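Local coordinates for protein Uly1 (Catenovulum maritimum, PDB 7DRQ) that cleaves the algal polysaccharide ulvan as a lyase of polysaccharide lyase family 24, and binds calcium ions, at residues 185-188 against 192-195; 188-191 against 196-199; 144-149 against 177-182; 123-128 against 214-219. All coordinates share one frame; numbering follows the deposited sequence.

Overall arrangement
Interactions 1, 2 and 3 gather beside a bound calcium ion, in the long loops after strand 122-126 and on the short helix 195-198 that ends them. Interactions 1 and 2, their centres about 4 Å apart, share Thr188; interaction 3 is centred about 9 Å from interaction 1 and joined to it by salt bridges and two calcium-bound waters. Interaction 4 lies deeper, its centre about 11 to 17 Å from the others, between strands of two neighbouring sheets of the beta-propeller. Along the chain, residues 123-128 and 214-219 bracket everything else: interaction 3 closes before interactions 1 and 2 open. Peripheral calcium-binding loops thus rest on the packed blades, with Met189 and Phe148 reaching between the layers.

Interaction 1. Residues 185-188 against 192-195; sequences KHLT and IEDH. With CA (calcium ion), chain C.
The hydroxyl of Thr188 serves two backbone groups: OG1 donates to Ile192 O across 2.8 Å and accepts from the backbone N of Thr190. It approaches Ile192 O from above the carbonyl plane, 55° out of it. Threonine suits this place because OG1, swung anti to the backbone N (chi1 170°), faces the returning chain while CG2 lies 4.1 Å from Glu193 N. With an alanine here, both Ile192 O and Thr190 N would probably lose this mate and the intervening turn would be freer to shift. Next to it, Glu193 runs fully extended and crosses Leu187, with OE2 3.9 Å from Leu187 CD2. The buried leucine also packs on Lys145 and Tyr147, while the length of Glu193 lets its carboxylate reach a salt bridge with Lys145 and a hydrogen bond from Asn177. A water ties the backbones as well, donating to Leu187 O at 2.8 Å and accepting from Asp194 N at 2.9 Å, the same Asp194 whose OD1 caps Gln197 N at the start of helix 195-198. Beyond Leu187, Lys185 O binds calcium at 2.4 Å; with three waters, Asp173 and Asp183 it forms a loop calcium site at the edge of the propeller.

Interaction 2. Residues 188-191 against 196-199; sequences TMTG and GQFS
Phe198, on the short helix 195-198, lays its ring against Thr188, the residue that opens an ST turn. Thr188 CA sits over one face in a CH-pi contact, 3.9 Å from the ring centroid and only 11° off the ring normal, while its OG1 is 3.2 Å from CE2. Met189 crosses the same ring obliquely, with CG 3.9 Å from Phe198 CE1. Thr190 comes instead at the ring edge, near its plane, where CG2 stands 4.1 Å from Phe198 CZ. An aromatic side chain is apt here because three consecutive residues of the turn can touch one rigid ring, at its face, obliquely and at its edge. The opposite face is covered from within the helix by Gln197 CG, lying 3.8 Å above the ring plane, so the phenyl group is sandwiched, which probably restricts its rotation.

Further out, the N-H...OG1 angle of 161° makes the bond that closes the ST turn fairly straight, and Gly191 follows with a positive phi of 79°, at which a beta carbon would press on the carbonyl O of Thr190. Met189 packs on Trp240 of strand 239-245 and on Phe148 of the loop before strand 150-152, joining the turn to both. Gln197 is fully extended; OE1 takes a hydrogen bond from Phe243 N, and NE2 donates to a water that lies 2.7 Å from Thr190 OG1.

Interaction 3. Residues 144-149 against 177-182; sequences RKDYFR and NSEGAT
Lys145 and Asn177 cross obliquely at the rim of a beta-propeller, where two loops meet over the second shell of a calcium site. The lysine chain bends at its second torsion (chi2 -61°) and passes its methylenes along the amide of Asn177: Lys145 CD is 3.7 Å from Asn177 CG, and Lys145 CE is 3.5 Å from Asn177 OD1. Lysine fits because its aliphatic part can lie on the amide while NZ continues to Glu193, whose other carboxylate oxygen accepts from Asn177 ND2. An alanine in place of Asn177 would probably leave Glu193 OE1 without that donor and the Lys145 methylenes without their amide neighbour, the lysine becoming freer to turn.

Asp146 and Glu179 instead meet at about a right angle, their carboxylate planes turned 75° against each other. Asp146 OD2 and Glu179 OE2, like charges, are 4.3 Å apart, a repulsion that the nearby calcium and cations are likely to offset. Lys185 forms a salt bridge with Asp146 OD2, and so does Arg149, whose NH2 reaches it at 3.1 Å from above the carboxylate plane, 50° out of it. Acidic residues suit both positions because their carboxylate oxygens can accept hydrogen bonds from water bound to the metal. One calcium-bound water does exactly this: it donates to Asp146 OD1 at 2.8 Å and to Glu179 OE2 at 2.8 Å, while its oxygen coordinates the ion.

Interaction 4. Residues 123-128 against 214-219; sequences HLLYDM and LFLHMR
Segments 123-128 and 214-219 run in nearly the same direction, 2° apart, with the CA atoms of Leu125 and Leu216 9.9 Å from each other, so that side chains alone bridge the backbones. In the middle, Leu125 and Leu216 reach toward each other tip to tip: Leu125 CD1 enters the fork of its partner, 3.5 Å from both CD1 and CD2 of Leu216. Branched leucines suit such a close meeting, since a methyl on one can nest between two on the other. At one end, Leu214 CD2 approaches His123 CD2 at 3.7 Å, crossing it obliquely. The histidine can lie beside this apolar neighbour since both ring nitrogens have polar partners, ND1 with Tyr150 OH and NE2 with Thr121 OG1. At the other end, the selenomethionines Met128 and Met218 cross at about a right angle, CE to CE 3.8 Å, each chain bending at chi3, which brings the two methyls together. Asp127, just past the strand, has left-handed backbone angles (phi 63°), and Met128 after it meets Met218. All six residues are buried, and the facing of sheet against sheet through largely apolar side chains is the blade-to-blade packing of a beta-propeller.

Interaction 1. Residues 185-188 against 192-195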
loop_
_atom_site.group_PDB
_atom_site.type_symbol
_atom_site.label_atom_id
_atom_site.label_comp_id
_atom_site.label_asym_id
_atom_site.label_seq_id
_atom_site.Cartn_x
_atom_site.Cartn_y
_atom_site.Cartn_z
ATOM N N LYS A 185 -17.279 -2.992 12.360
ATOM C CA LYS A 185 -16.494 -1.862 11.875
ATOM C C LYS A 185 -16.408 -0.798 12.962
ATOM O O LYS A 185 -17.432 -0.320 13.461
ATOM C CB LYS A 185 -17.097 -1.287 10.591
ATOM C CG LYS A 185 -17.046 -2.256 9.384
ATOM C CD LYS A 185 -17.685 -1.619 8.149
ATOM C CE LYS A 185 -19.196 -1.483 8.326
ATOM N NZ LYS A 185 -19.862 -0.775 7.186
ATOM N N HIS A 186 -15.186 -0.456 13.341
ATOM C CA HIS A 186 -14.919 0.508 14.389
ATOM C C HIS A 186 -14.469 1.823 13.771
ATOM O O HIS A 186 -13.698 1.846 12.807
ATOM C CB HIS A 186 -13.860 -0.026 15.346
ATOM C CG HIS A 186 -14.293 -1.270 16.052
ATOM N ND1 HIS A 186 -14.837 -1.253 17.319
ATOM C CD2 HIS A 186 -14.301 -2.566 15.651
ATOM C CE1 HIS A 186 -15.144 -2.489 17.677
ATOM N NE2 HIS A 186 -14.830 -3.304 16.681
ATOM N N LEU A 187 -14.957 2.911 14.334
ATOM C CA LEU A 187 -14.740 4.236 13.774
ATOM C C LEU A 187 -13.439 4.868 14.256
ATOM O O LEU A 187 -13.132 6.003 13.866
ATOM C CB LEU A 187 -15.931 5.133 14.137
ATOM C CG LEU A 187 -16.195 6.377 13.295
ATOM C CD1 LEU A 187 -16.371 5.991 11.829
ATOM C CD2 LEU A 187 -17.422 7.103 13.824
ATOM N N THR A 188 -12.679 4.153 15.084
ATOM C CA THR A 188 -11.478 4.650 15.738
ATOM C C THR A 188 -10.589 3.464 16.075
ATOM O O THR A 188 -11.061 2.332 16.223
ATOM C CB THR A 188 -11.805 5.439 17.025
ATOM O OG1 THR A 188 -10.596 5.703 17.753
ATOM C CG2 THR A 188 -12.753 4.635 17.930
ATOM N N ILE A 192 -11.413 6.076 21.190
ATOM C CA ILE A 192 -12.007 7.407 21.308
ATOM C C ILE A 192 -12.458 7.857 19.931
ATOM O O ILE A 192 -11.638 7.949 19.008
ATOM C CB ILE A 192 -11.013 8.422 21.894
ATOM C CG1 ILE A 192 -10.495 7.951 23.254
ATOM C CG2 ILE A 192 -11.659 9.807 21.977
ATOM C CD1 ILE A 192 -9.289 8.750 23.738
ATOM N N GLU A 193 -13.752 8.147 19.788
ATOM C CA GLU A 193 -14.248 8.694 18.529
ATOM C C GLU A 193 -13.625 10.064 18.310
ATOM O O GLU A 193 -13.596 10.895 19.222
ATOM C CB GLU A 193 -15.776 8.789 18.534
ATOM C CG GLU A 193 -16.386 9.354 17.236
ATOM C CD GLU A 193 -17.895 9.520 17.315
ATOM O OE1 GLU A 193 -18.464 9.249 18.395
ATOM O OE2 GLU A 193 -18.513 9.923 16.308
ATOM N N ASP A 194 -13.092 10.291 17.110
ATOM C CA ASP A 194 -12.304 11.504 16.862
ATOM C C ASP A 194 -12.341 11.772 15.353
ATOM O O ASP A 194 -11.501 11.265 14.609
ATOM C CB ASP A 194 -10.883 11.335 17.379
ATOM C CG ASP A 194 -10.050 12.593 17.246
ATOM O OD1 ASP A 194 -10.468 13.530 16.529
ATOM O OD2 ASP A 194 -8.964 12.649 17.873
ATOM N N HIS A 195 -13.308 12.591 14.925
ATOM C CA HIS A 195 -13.454 12.860 13.496
ATOM C C HIS A 195 -12.235 13.582 12.934
ATOM O O HIS A 195 -11.789 13.276 11.825
ATOM C CB HIS A 195 -14.720 13.669 13.224
ATOM C CG HIS A 195 -15.015 13.843 11.766
ATOM N ND1 HIS A 195 -14.611 14.954 11.052
ATOM C CD2 HIS A 195 -15.670 13.049 10.889
ATOM C CE1 HIS A 195 -15.002 14.831 9.795
ATOM N NE2 HIS A 195 -15.651 13.687 9.673
HETATM CA CA CA C . -19.653 0.494 13.317
HETATM O O HOH W 1 -13.609 8.599 14.792
HETATM O O HOH W 2 -18.315 2.547 12.971
HETATM O O HOH W 3 -21.293 2.391 13.334
HETATM O O HOH W 4 -20.075 0.697 10.911
#

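Interaction 2. Residues 188-191 against 196-199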
loop_
_atom_site.group_PDB
_atom_site.type_symbol
_atom_site.label_atom_id
_atom_site.label_comp_id
_atom_site.label_asym_id
_atom_site.label_seq_id
_atom_site.Cartn_x
_atom_site.Cartn_y
_atom_site.Cartn_z
ATOM N N THR A 188 -12.679 4.153 15.084
ATOM C CA THR A 188 -11.478 4.650 15.738
ATOM C C THR A 188 -10.589 3.464 16.075
ATOM O O THR A 188 -11.061 2.332 16.223
ATOM C CB THR A 188 -11.805 5.439 17.025
ATOM O OG1 THR A 188 -10.596 5.703 17.753
ATOM C CG2 THR A 188 -12.753 4.635 17.930
HETATM N N MSE A 189 -9.293 3.744 16.194
HETATM C CA MSE A 189 -8.302 2.767 16.634
HETATM C C MSE A 189 -7.867 2.958 18.089
HETATM O O MSE A 189 -7.156 2.118 18.648
HETATM C CB MSE A 189 -7.073 2.861 15.727
HETATM C CG MSE A 189 -7.444 2.776 14.251
HETATM SE SE MSE A 189 -5.853 2.567 13.138
HETATM C CE MSE A 189 -5.437 0.703 13.545
ATOM N N THR A 190 -8.270 4.073 18.699
ATOM C CA THR A 190 -7.804 4.432 20.033
ATOM C C THR A 190 -8.857 4.238 21.106
ATOM O O THR A 190 -8.608 4.589 22.271
ATOM C CB THR A 190 -7.367 5.901 20.079
ATOM O OG1 THR A 190 -8.511 6.717 19.810
ATOM C CG2 THR A 190 -6.252 6.193 19.068
ATOM N N GLY A 191 -10.029 3.741 20.751
ATOM C CA GLY A 191 -11.125 3.701 21.692
ATOM C C GLY A 191 -11.848 5.015 21.869
ATOM O O GLY A 191 -12.830 5.061 22.621
ATOM N N GLY A 196 -11.675 14.534 13.686
ATOM C CA GLY A 196 -10.462 15.196 13.225
ATOM C C GLY A 196 -9.349 14.209 12.923
ATOM O O GLY A 196 -8.640 14.338 11.919
ATOM N N GLN A 197 -9.205 13.187 13.772
ATOM C CA GLN A 197 -8.105 12.233 13.638
ATOM C C GLN A 197 -8.378 11.174 12.577
ATOM O O GLN A 197 -7.442 10.726 11.901
ATOM C CB GLN A 197 -7.824 11.545 14.985
ATOM C CG GLN A 197 -6.656 10.560 14.946
ATOM C CD GLN A 197 -6.354 9.879 16.276
ATOM O OE1 GLN A 197 -5.468 9.019 16.347
ATOM N NE2 GLN A 197 -7.083 10.249 17.333
ATOM N N PHE A 198 -9.630 10.756 12.401
ATOM C CA PHE A 198 -9.896 9.575 11.588
ATOM C C PHE A 198 -10.632 9.857 10.286
ATOM O O PHE A 198 -10.955 8.910 9.563
ATOM C CB PHE A 198 -10.657 8.548 12.429
ATOM C CG PHE A 198 -9.824 7.976 13.522
ATOM C CD1 PHE A 198 -8.793 7.097 13.224
ATOM C CD2 PHE A 198 -10.021 8.361 14.842
ATOM C CE1 PHE A 198 -7.994 6.590 14.224
ATOM C CE2 PHE A 198 -9.228 7.858 15.845
ATOM C CZ PHE A 198 -8.216 6.979 15.549
ATOM N N SER A 199 -10.884 11.116 9.952
ATOM C CA SER A 199 -11.504 11.449 8.683
ATOM C C SER A 199 -10.441 11.776 7.635
ATOM O O SER A 199 -9.284 12.073 7.955
ATOM C CB SER A 199 -12.461 12.631 8.836
ATOM O OG SER A 199 -11.742 13.764 9.260
HETATM O O HOH W 5 -7.425 9.152 20.186
#

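Interaction 3. Residues 144-149 against 177-182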
loop_
_atom_site.group_PDB
_atom_site.type_symbol
_atom_site.label_atom_id
_atom_site.label_comp_id
_atom_site.label_asym_id
_atom_site.label_seq_id
_atom_site.Cartn_x
_atom_site.Cartn_y
_atom_site.Cartn_z
ATOM N N ARG A 144 -22.136 8.557 8.158
ATOM C CA ARG A 144 -21.800 9.535 9.186
ATOM C C ARG A 144 -20.982 8.932 10.324
ATOM O O ARG A 144 -20.113 9.609 10.886
ATOM C CB ARG A 144 -23.080 10.174 9.716
ATOM C CG ARG A 144 -23.732 11.098 8.702
ATOM C CD ARG A 144 -25.065 11.625 9.212
ATOM N NE ARG A 144 -26.070 10.571 9.275
ATOM C CZ ARG A 144 -27.265 10.714 9.840
ATOM N NH1 ARG A 144 -27.600 11.870 10.396
ATOM N NH2 ARG A 144 -28.120 9.705 9.852
ATOM N N LYS A 145 -21.241 7.668 10.675
ATOM C CA LYS A 145 -20.484 6.936 11.686
ATOM C C LYS A 145 -19.787 5.724 11.077
ATOM O O LYS A 145 -19.625 4.688 11.729
ATOM C CB LYS A 145 -21.393 6.515 12.844
ATOM C CG LYS A 145 -22.107 7.689 13.511
ATOM C CD LYS A 145 -21.114 8.678 14.096
ATOM C CE LYS A 145 -21.823 9.799 14.876
ATOM N NZ LYS A 145 -20.850 10.806 15.368
ATOM N N ASP A 146 -19.367 5.842 9.810
ATOM C CA ASP A 146 -18.728 4.713 9.141
ATOM C C ASP A 146 -17.660 5.176 8.150
ATOM O O ASP A 146 -17.328 4.427 7.223
ATOM C CB ASP A 146 -19.791 3.858 8.437
ATOM C CG ASP A 146 -19.289 2.471 8.082
ATOM O OD1 ASP A 146 -18.558 1.864 8.900
ATOM O OD2 ASP A 146 -19.630 1.979 6.979
ATOM N N TYR A 147 -17.122 6.390 8.319
ATOM C CA TYR A 147 -16.161 6.955 7.371
ATOM C C TYR A 147 -14.760 6.395 7.562
ATOM O O TYR A 147 -13.917 6.544 6.666
ATOM C CB TYR A 147 -16.108 8.481 7.508
ATOM C CG TYR A 147 -15.878 8.913 8.935
ATOM C CD1 TYR A 147 -14.594 8.995 9.459
ATOM C CD2 TYR A 147 -16.948 9.215 9.768
ATOM C CE1 TYR A 147 -14.381 9.383 10.769
ATOM C CE2 TYR A 147 -16.747 9.595 11.075
ATOM C CZ TYR A 147 -15.464 9.674 11.569
ATOM O OH TYR A 147 -15.249 10.055 12.868
ATOM N N PHE A 148 -14.502 5.767 8.711
ATOM C CA PHE A 148 -13.252 5.091 9.022
ATOM C C PHE A 148 -13.628 3.672 9.427
ATOM O O PHE A 148 -14.559 3.483 10.215
ATOM C CB PHE A 148 -12.490 5.808 10.162
ATOM C CG PHE A 148 -11.186 5.158 10.526
ATOM C CD1 PHE A 148 -10.028 5.467 9.829
ATOM C CD2 PHE A 148 -11.122 4.222 11.549
ATOM C CE1 PHE A 148 -8.831 4.849 10.134
ATOM C CE2 PHE A 148 -9.922 3.600 11.875
ATOM C CZ PHE A 148 -8.767 3.919 11.168
ATOM N N ARG A 149 -12.937 2.676 8.867
ATOM C CA ARG A 149 -13.428 1.295 8.900
ATOM C C ARG A 149 -12.333 0.348 9.386
ATOM O O ARG A 149 -11.451 -0.045 8.616
ATOM C CB ARG A 149 -13.958 0.887 7.522
ATOM C CG ARG A 149 -15.157 1.732 7.089
ATOM C CD ARG A 149 -15.527 1.587 5.613
ATOM N NE ARG A 149 -16.857 2.158 5.403
ATOM C CZ ARG A 149 -17.390 2.467 4.227
ATOM N NH1 ARG A 149 -16.707 2.277 3.105
ATOM N NH2 ARG A 149 -18.623 2.964 4.182
ATOM N N ASN A 177 -22.457 4.234 18.670
ATOM C CA ASN A 177 -22.701 4.338 17.235
ATOM C C ASN A 177 -22.911 2.984 16.550
ATOM O O ASN A 177 -23.015 2.939 15.315
ATOM C CB ASN A 177 -21.538 5.073 16.558
ATOM C CG ASN A 177 -21.322 6.464 17.110
ATOM O OD1 ASN A 177 -22.259 7.254 17.200
ATOM N ND2 ASN A 177 -20.077 6.778 17.466
ATOM N N SER A 178 -22.991 1.889 17.305
ATOM C CA SER A 178 -23.054 0.569 16.687
ATOM C C SER A 178 -24.298 0.417 15.817
ATOM O O SER A 178 -25.395 0.840 16.186
ATOM C CB SER A 178 -23.045 -0.523 17.755
ATOM O OG SER A 178 -23.379 -1.782 17.181
ATOM N N GLU A 179 -24.122 -0.212 14.655
ATOM C CA GLU A 179 -25.252 -0.496 13.780
ATOM C C GLU A 179 -26.059 -1.705 14.221
ATOM O O GLU A 179 -27.187 -1.877 13.753
ATOM C CB GLU A 179 -24.780 -0.735 12.346
ATOM C CG GLU A 179 -24.037 0.414 11.736
ATOM C CD GLU A 179 -23.422 0.040 10.401
ATOM O OE1 GLU A 179 -23.699 -1.075 9.906
ATOM O OE2 GLU A 179 -22.658 0.858 9.852
ATOM N N GLY A 180 -25.517 -2.549 15.079
ATOM C CA GLY A 180 -26.251 -3.722 15.488
ATOM C C GLY A 180 -25.355 -4.938 15.542
ATOM O O GLY A 180 -24.134 -4.830 15.660
ATOM N N ALA A 181 -25.996 -6.107 15.429
ATOM C CA ALA A 181 -25.381 -7.367 15.826
ATOM C C ALA A 181 -24.305 -7.860 14.861
ATOM O O ALA A 181 -23.526 -8.736 15.237
ATOM C CB ALA A 181 -26.454 -8.446 15.974
ATOM N N THR A 182 -24.242 -7.352 13.634
ATOM C CA THR A 182 -23.198 -7.782 12.704
ATOM C C THR A 182 -22.300 -6.621 12.288
ATOM O O THR A 182 -21.701 -6.643 11.205
ATOM C CB THR A 182 -23.793 -8.468 11.475
ATOM O OG1 THR A 182 -24.517 -7.517 10.692
ATOM C CG2 THR A 182 -24.736 -9.579 11.900
HETATM O O HOH W 3 -21.293 2.391 13.334
HETATM O O HOH W 6 -22.750 3.297 11.177
HETATM O O HOH W 7 -20.883 10.004 18.450
HETATM O O HOH W 4 -20.075 0.697 10.911
#

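Interaction 4. Residues 123-128 against 214-219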
loop_
_atom_site.group_PDB
_atom_site.type_symbol
_atom_site.label_atom_id
_atom_site.label_comp_id
_atom_site.label_asym_id
_atom_site.label_seq_id
_atom_site.Cartn_x
_atom_site.Cartn_y
_atom_site.Cartn_z
ATOM N N HIS A 123 -5.601 -7.337 12.643
ATOM C CA HIS A 123 -6.112 -5.998 12.361
ATOM C C HIS A 123 -6.422 -5.855 10.882
ATOM O O HIS A 123 -5.609 -6.243 10.036
ATOM C CB HIS A 123 -5.102 -4.956 12.817
ATOM C CG HIS A 123 -4.714 -5.135 14.245
ATOM N ND1 HIS A 123 -5.376 -4.499 15.272
ATOM C CD2 HIS A 123 -3.803 -5.950 14.828
ATOM C CE1 HIS A 123 -4.863 -4.883 16.427
ATOM N NE2 HIS A 123 -3.902 -5.758 16.188
ATOM N N LEU A 124 -7.597 -5.298 10.583
ATOM C CA LEU A 124 -8.061 -5.067 9.219
ATOM C C LEU A 124 -8.514 -3.623 9.062
ATOM O O LEU A 124 -9.273 -3.114 9.896
ATOM C CB LEU A 124 -9.225 -5.995 8.865
ATOM C CG LEU A 124 -8.894 -7.485 8.883
ATOM C CD1 LEU A 124 -10.176 -8.286 8.936
ATOM C CD2 LEU A 124 -8.084 -7.836 7.631
ATOM N N LEU A 125 -8.087 -2.990 7.975
ATOM C CA LEU A 125 -8.537 -1.653 7.606
ATOM C C LEU A 125 -9.001 -1.696 6.165
ATOM O O LEU A 125 -8.269 -2.182 5.299
ATOM C CB LEU A 125 -7.406 -0.643 7.771
ATOM C CG LEU A 125 -7.074 -0.324 9.226
ATOM C CD1 LEU A 125 -5.737 0.372 9.310
ATOM C CD2 LEU A 125 -8.164 0.534 9.880
ATOM N N TYR A 126 -10.207 -1.200 5.883
ATOM C CA TYR A 126 -10.681 -1.447 4.528
ATOM C C TYR A 126 -11.660 -0.394 4.031
ATOM O O TYR A 126 -12.353 0.271 4.803
ATOM C CB TYR A 126 -11.328 -2.824 4.418
ATOM C CG TYR A 126 -12.278 -3.240 5.530
ATOM C CD1 TYR A 126 -13.641 -2.928 5.468
ATOM C CD2 TYR A 126 -11.832 -4.027 6.593
ATOM C CE1 TYR A 126 -14.522 -3.364 6.458
ATOM C CE2 TYR A 126 -12.704 -4.470 7.588
ATOM C CZ TYR A 126 -14.047 -4.138 7.518
ATOM O OH TYR A 126 -14.910 -4.583 8.508
ATOM N N ASP A 127 -11.712 -0.294 2.700
ATOM C CA ASP A 127 -12.784 0.376 1.968
ATOM C C ASP A 127 -12.840 1.864 2.291
ATOM O O ASP A 127 -13.904 2.413 2.583
ATOM C CB ASP A 127 -14.138 -0.289 2.217
ATOM C CG ASP A 127 -15.076 -0.130 1.032
ATOM O OD1 ASP A 127 -14.583 0.170 -0.078
ATOM O OD2 ASP A 127 -16.300 -0.302 1.198
HETATM N N MSE A 128 -11.676 2.508 2.243
HETATM C CA MSE A 128 -11.524 3.925 2.585
HETATM C C MSE A 128 -10.849 4.731 1.487
HETATM O O MSE A 128 -9.803 4.340 0.969
HETATM C CB MSE A 128 -10.708 4.054 3.866
HETATM C CG MSE A 128 -11.346 3.407 5.062
HETATM SE SE MSE A 128 -10.361 3.895 6.635
HETATM C CE MSE A 128 -9.310 2.249 6.840
ATOM N N LEU A 214 4.062 -3.233 16.134
ATOM C CA LEU A 214 3.206 -3.107 14.963
ATOM C C LEU A 214 2.817 -1.647 14.796
ATOM O O LEU A 214 2.420 -0.990 15.769
ATOM C CB LEU A 214 1.952 -3.970 15.100
ATOM C CG LEU A 214 0.878 -3.789 14.029
ATOM C CD1 LEU A 214 1.413 -4.150 12.646
ATOM C CD2 LEU A 214 -0.343 -4.651 14.367
ATOM N N PHE A 215 2.936 -1.145 13.573
ATOM C CA PHE A 215 2.650 0.252 13.266
ATOM C C PHE A 215 1.723 0.336 12.064
ATOM O O PHE A 215 1.606 -0.604 11.274
ATOM C CB PHE A 215 3.918 1.051 12.947
ATOM C CG PHE A 215 4.962 1.011 14.021
ATOM C CD1 PHE A 215 5.881 -0.023 14.080
ATOM C CD2 PHE A 215 5.053 2.043 14.954
ATOM C CE1 PHE A 215 6.860 -0.049 15.070
ATOM C CE2 PHE A 215 6.030 2.027 15.928
ATOM C CZ PHE A 215 6.930 0.982 15.995
ATOM N N LEU A 216 1.097 1.499 11.902
ATOM C CA LEU A 216 0.243 1.755 10.754
ATOM C C LEU A 216 0.508 3.166 10.251
ATOM O O LEU A 216 0.719 4.069 11.057
ATOM C CB LEU A 216 -1.231 1.613 11.116
ATOM C CG LEU A 216 -2.152 2.250 10.079
ATOM C CD1 LEU A 216 -2.357 1.307 8.841
ATOM C CD2 LEU A 216 -3.447 2.684 10.683
ATOM N N HIS A 217 0.534 3.356 8.933
ATOM C CA HIS A 217 0.491 4.714 8.405
ATOM C C HIS A 217 -0.568 4.841 7.320
ATOM O O HIS A 217 -0.913 3.875 6.639
ATOM C CB HIS A 217 1.869 5.217 7.903
ATOM C CG HIS A 217 2.323 4.643 6.591
ATOM N ND1 HIS A 217 2.514 3.293 6.389
ATOM C CD2 HIS A 217 2.706 5.252 5.444
ATOM C CE1 HIS A 217 2.958 3.092 5.157
ATOM N NE2 HIS A 217 3.085 4.266 4.565
HETATM N N MSE A 218 -1.109 6.055 7.205
HETATM C CA MSE A 218 -2.121 6.392 6.216
HETATM C C MSE A 218 -1.858 7.812 5.738
HETATM O O MSE A 218 -1.116 8.571 6.369
HETATM C CB MSE A 218 -3.547 6.264 6.779
HETATM C CG MSE A 218 -3.897 4.857 7.280
HETATM SE SE MSE A 218 -5.792 4.667 7.727
HETATM C CE MSE A 218 -6.500 4.683 5.924
ATOM N N ARG A 219 -2.475 8.167 4.625
ATOM C CA ARG A 219 -2.418 9.528 4.118
ATOM C C ARG A 219 -3.682 10.243 4.554
ATOM O O ARG A 219 -4.775 9.673 4.502
ATOM C CB ARG A 219 -2.295 9.549 2.594
ATOM C CG ARG A 219 -0.981 9.013 2.089
ATOM C CD ARG A 219 -0.856 9.164 0.584
ATOM N NE ARG A 219 0.109 8.207 0.045
ATOM C CZ ARG A 219 0.314 8.005 -1.249
ATOM N NH1 ARG A 219 -0.376 8.696 -2.152
ATOM N NH2 ARG A 219 1.218 7.118 -1.640
#